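Local atomic coordinates of putative isomerase (Sinorhizobium meliloti, PDB entry 2PPG), a protein that belongs to the enolase superfamily, as a putative isomerase with a mandelate racemase/muconate lactonizing enzyme-type capping domain joined to a TIM-barrel domain. Residues Asp5-Leu17 / Ile84-Pro97. Sequence-based numbering, arbitrary orientation.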
# COMPACT_ATOMS: atom_id res chain seq x y z
N ASP A 5 50.48 -0.87 -17.12
CA ASP A 5 51.06 -1.49 -15.88
C ASP A 5 50.06 -2.33 -15.09
O ASP A 5 49.17 -1.80 -14.43
CB ASP A 5 51.67 -0.44 -14.97
CG ASP A 5 51.92 -0.97 -13.58
OD1 ASP A 5 51.19 -0.55 -12.66
OD2 ASP A 5 52.82 -1.84 -13.41
N ARG A 6 50.26 -3.64 -15.12
CA ARG A 6 49.21 -4.58 -14.78
C ARG A 6 49.53 -5.46 -13.58
O ARG A 6 50.70 -5.63 -13.21
CB ARG A 6 48.95 -5.47 -15.99
CG ARG A 6 48.76 -4.72 -17.31
CD ARG A 6 47.47 -3.91 -17.28
NE ARG A 6 46.87 -3.77 -18.61
CZ ARG A 6 46.64 -2.61 -19.21
NH1 ARG A 6 46.09 -2.61 -20.42
NH2 ARG A 6 46.95 -1.45 -18.62
N VAL A 7 48.48 -6.02 -13.00
CA VAL A 7 48.62 -6.98 -11.92
C VAL A 7 49.32 -8.24 -12.42
O VAL A 7 48.90 -8.83 -13.40
CB VAL A 7 47.26 -7.34 -11.35
CG1 VAL A 7 47.39 -8.53 -10.42
CG2 VAL A 7 46.68 -6.14 -10.63
N LYS A 8 50.39 -8.62 -11.72
CA LYS A 8 51.23 -9.74 -12.13
C LYS A 8 51.12 -10.94 -11.19
O LYS A 8 51.12 -12.08 -11.63
CB LYS A 8 52.69 -9.28 -12.19
CG LYS A 8 53.71 -10.38 -12.47
CD LYS A 8 55.10 -9.77 -12.36
CE LYS A 8 56.15 -10.78 -11.96
NZ LYS A 8 57.39 -10.06 -11.52
N LYS A 9 51.03 -10.68 -9.89
CA LYS A 9 51.11 -11.77 -8.93
C LYS A 9 50.10 -11.55 -7.83
O LYS A 9 49.91 -10.42 -7.37
CB LYS A 9 52.52 -11.83 -8.34
CG LYS A 9 52.98 -13.24 -7.95
CD LYS A 9 53.98 -13.24 -6.79
CE LYS A 9 55.20 -12.37 -7.05
NZ LYS A 9 56.18 -12.42 -5.93
N ILE A 10 49.46 -12.64 -7.41
CA ILE A 10 48.48 -12.59 -6.34
C ILE A 10 48.72 -13.73 -5.37
O ILE A 10 48.61 -14.88 -5.75
CB ILE A 10 47.05 -12.66 -6.90
CG1 ILE A 10 46.74 -11.39 -7.71
CG2 ILE A 10 46.03 -12.83 -5.78
CD1 ILE A 10 45.29 -11.22 -8.10
N GLU A 11 49.04 -13.42 -4.12
CA GLU A 11 49.24 -14.44 -3.09
C GLU A 11 48.30 -14.24 -1.89
O GLU A 11 48.03 -13.09 -1.51
CB GLU A 11 50.69 -14.44 -2.62
CG GLU A 11 51.70 -14.76 -3.70
CD GLU A 11 53.10 -14.28 -3.36
OE1 GLU A 11 53.33 -13.06 -3.25
OE2 GLU A 11 53.99 -15.14 -3.20
N SER A 12 47.85 -15.35 -1.31
CA SER A 12 46.94 -15.38 -0.15
C SER A 12 47.59 -16.01 1.08
O SER A 12 48.35 -16.97 0.95
CB SER A 12 45.69 -16.19 -0.48
OG SER A 12 45.06 -15.73 -1.66
N PHE A 13 47.25 -15.49 2.26
CA PHE A 13 47.90 -15.90 3.51
C PHE A 13 46.94 -15.87 4.68
O PHE A 13 45.95 -15.13 4.68
CB PHE A 13 49.02 -14.93 3.91
CG PHE A 13 49.96 -14.57 2.80
CD1 PHE A 13 51.15 -15.28 2.63
CD2 PHE A 13 49.69 -13.51 1.96
CE1 PHE A 13 52.04 -14.93 1.62
CE2 PHE A 13 50.56 -13.17 0.96
CZ PHE A 13 51.75 -13.89 0.79
N THR A 14 47.26 -16.65 5.71
CA THR A 14 46.58 -16.50 6.97
C THR A 14 47.56 -15.91 7.96
O THR A 14 48.75 -16.14 7.87
CB THR A 14 46.08 -17.83 7.52
OG1 THR A 14 47.10 -18.82 7.36
CG2 THR A 14 44.81 -18.26 6.80
N LEU A 15 47.03 -15.13 8.89
CA LEU A 15 47.80 -14.68 10.02
C LEU A 15 47.03 -15.12 11.23
O LEU A 15 45.85 -14.75 11.38
CB LEU A 15 47.93 -13.16 10.00
CG LEU A 15 48.71 -12.49 11.13
CD1 LEU A 15 50.09 -13.08 11.24
CD2 LEU A 15 48.80 -10.98 10.88
N THR A 16 47.67 -15.91 12.09
CA THR A 16 47.03 -16.49 13.27
C THR A 16 47.69 -16.03 14.57
O THR A 16 48.80 -16.45 14.87
CB THR A 16 47.09 -18.03 13.23
OG1 THR A 16 46.47 -18.50 12.02
CG2 THR A 16 46.38 -18.64 14.44
N LEU A 17 47.02 -15.19 15.34
CA LEU A 17 47.59 -14.78 16.63
C LEU A 17 46.84 -15.39 17.79
O LEU A 17 45.60 -15.35 17.81
CB LEU A 17 47.61 -13.26 16.79
CG LEU A 17 48.69 -12.48 16.04
CD1 LEU A 17 49.94 -13.34 15.76
CD2 LEU A 17 48.12 -11.91 14.76
N ILE A 84 40.17 -17.54 -4.03
CA ILE A 84 41.16 -16.60 -4.54
C ILE A 84 42.24 -17.25 -5.41
O ILE A 84 42.56 -16.75 -6.48
CB ILE A 84 41.85 -15.85 -3.40
CG1 ILE A 84 40.81 -15.13 -2.54
CG2 ILE A 84 42.89 -14.88 -3.94
CD1 ILE A 84 41.37 -14.50 -1.30
N ASP A 85 42.80 -18.36 -4.97
CA ASP A 85 43.92 -18.96 -5.70
C ASP A 85 43.51 -19.80 -6.91
O ASP A 85 44.22 -19.83 -7.91
CB ASP A 85 44.80 -19.77 -4.75
CG ASP A 85 45.49 -18.88 -3.72
OD1 ASP A 85 45.75 -17.70 -4.04
OD2 ASP A 85 45.76 -19.36 -2.61
N ASP A 86 42.36 -20.47 -6.81
CA ASP A 86 41.91 -21.39 -7.84
C ASP A 86 41.12 -20.68 -8.94
O ASP A 86 41.24 -21.03 -10.13
CB ASP A 86 41.06 -22.52 -7.23
CG ASP A 86 40.64 -23.55 -8.26
OD1 ASP A 86 41.51 -24.05 -9.01
OD2 ASP A 86 39.44 -23.87 -8.33
N LEU A 87 40.33 -19.68 -8.56
CA LEU A 87 39.49 -19.00 -9.52
C LEU A 87 39.89 -17.56 -9.79
O LEU A 87 40.18 -17.20 -10.93
CB LEU A 87 38.02 -19.05 -9.08
CG LEU A 87 37.06 -18.25 -9.94
CD1 LEU A 87 36.93 -18.86 -11.36
CD2 LEU A 87 35.70 -18.13 -9.27
N LEU A 88 39.91 -16.73 -8.75
CA LEU A 88 39.95 -15.28 -8.94
C LEU A 88 41.26 -14.72 -9.48
O LEU A 88 41.26 -13.83 -10.33
CB LEU A 88 39.58 -14.56 -7.65
CG LEU A 88 38.18 -14.83 -7.13
CD1 LEU A 88 37.98 -14.03 -5.86
CD2 LEU A 88 37.14 -14.45 -8.17
N ALA A 89 42.37 -15.26 -8.98
CA ALA A 89 43.69 -14.76 -9.34
C ALA A 89 43.89 -14.64 -10.85
O ALA A 89 44.29 -13.58 -11.35
CB ALA A 89 44.77 -15.63 -8.71
N ASP A 90 43.60 -15.71 -11.58
CA ASP A 90 43.85 -15.72 -13.02
C ASP A 90 42.91 -14.82 -13.81
O ASP A 90 43.16 -14.55 -14.99
CB ASP A 90 43.86 -17.15 -13.56
CG ASP A 90 45.10 -17.91 -13.12
OD1 ASP A 90 46.20 -17.33 -13.20
OD2 ASP A 90 44.98 -19.08 -12.68
N PHE A 91 41.85 -14.33 -13.17
CA PHE A 91 40.98 -13.35 -13.81
C PHE A 91 41.30 -11.94 -13.38
O PHE A 91 40.72 -10.98 -13.89
CB PHE A 91 39.51 -13.69 -13.60
CG PHE A 91 39.07 -14.86 -14.41
CD1 PHE A 91 38.86 -14.74 -15.78
CD2 PHE A 91 38.93 -16.11 -13.81
CE1 PHE A 91 38.49 -15.84 -16.54
CE2 PHE A 91 38.55 -17.22 -14.56
CZ PHE A 91 38.34 -17.08 -15.93
N THR A 92 42.26 -11.81 -12.47
CA THR A 92 42.72 -10.51 -12.00
C THR A 92 44.10 -10.15 -12.56
O THR A 92 44.35 -8.99 -12.90
CB THR A 92 42.69 -10.45 -10.46
OG1 THR A 92 41.46 -11.04 -9.98
CG2 THR A 92 42.79 -9.00 -9.96
N ILE A 93 44.98 -11.13 -12.67
CA ILE A 93 46.25 -10.94 -13.38
C ILE A 93 45.98 -10.33 -14.75
O ILE A 93 45.03 -10.71 -15.43
CB ILE A 93 47.01 -12.28 -13.54
CG1 ILE A 93 47.45 -12.82 -12.18
CG2 ILE A 93 48.23 -12.11 -14.45
CD1 ILE A 93 47.89 -14.30 -12.22
N GLY A 94 46.79 -9.35 -15.15
CA GLY A 94 46.63 -8.68 -16.44
C GLY A 94 45.77 -7.42 -16.41
O GLY A 94 45.82 -6.62 -17.35
N ARG A 95 44.97 -7.24 -15.36
CA ARG A 95 44.12 -6.05 -15.25
C ARG A 95 44.86 -4.90 -14.61
O ARG A 95 45.91 -5.08 -13.99
CB ARG A 95 42.84 -6.33 -14.45
CG ARG A 95 42.08 -7.61 -14.83
CD ARG A 95 41.30 -7.47 -16.12
NE ARG A 95 40.50 -6.25 -16.16
CZ ARG A 95 39.18 -6.20 -15.96
NH1 ARG A 95 38.49 -7.30 -15.69
NH2 ARG A 95 38.56 -5.04 -16.04
N ASP A 96 44.28 -3.71 -14.77
CA ASP A 96 44.82 -2.45 -14.25
C ASP A 96 44.15 -2.15 -12.89
O ASP A 96 42.93 -2.20 -12.78
CB ASP A 96 44.52 -1.36 -15.31
CG ASP A 96 44.80 0.06 -14.85
OD1 ASP A 96 45.49 0.30 -13.83
OD2 ASP A 96 44.32 0.99 -15.53
N PRO A 97 44.95 -1.87 -11.85
CA PRO A 97 44.37 -1.55 -10.55
C PRO A 97 43.41 -0.37 -10.60
O PRO A 97 42.49 -0.29 -9.77
CB PRO A 97 45.58 -1.19 -9.70
CG PRO A 97 46.70 -1.92 -10.33
CD PRO A 97 46.42 -1.84 -11.80
O HOH W 1 48.51 -17.80 -2.32
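Val7 O accepts a hydrogen bond from Gly94 N at 2.8 Å, within the plane of its carbonyl, and Val7 N returns a nearly straight bond of 2.9 Å to Arg95 O. This two-way backbone pairing ties strand 7-17, in the antiparallel sheet of the enolase-type N-terminal domain, to the type II turn Thr92-Arg95 that leads out of helix 77-92. Gly94 suits the turn with its positive phi. Beside it Arg6, poorly ordered, bends its chain alongside Gly94 O, which lies at the edge of the guanidinium, while the Arg95 guanidinium forms a salt bridge with Asp106.

Further along, strand 7-17 and helix segment 84-92 run almost antiparallel, their axes approaching to 8.6 Å at 160°, and Ile10 packs between them. With CG1 beside the backbone N (chi1 -66°) and the chain then extended, CD1 reaches Thr92 CB at 3.6 Å, the two side chains crossing at about a right angle. CG2, the other branch, meets Ile84 CG2, and Ile10 CB lies against Ala89 CB. Thr92 OG1 turns back into its own helix, donating a hydrogen bond to Leu88 O.

At the far end a water accepts from Ser12 N, and Asp85 OD2 bonds His391 near the C-terminus. Ser12 OG lies against Ile84 CG2 and donates to Asp85 OD1 at 3.2 Å, arriving 39° out of the carboxylate plane.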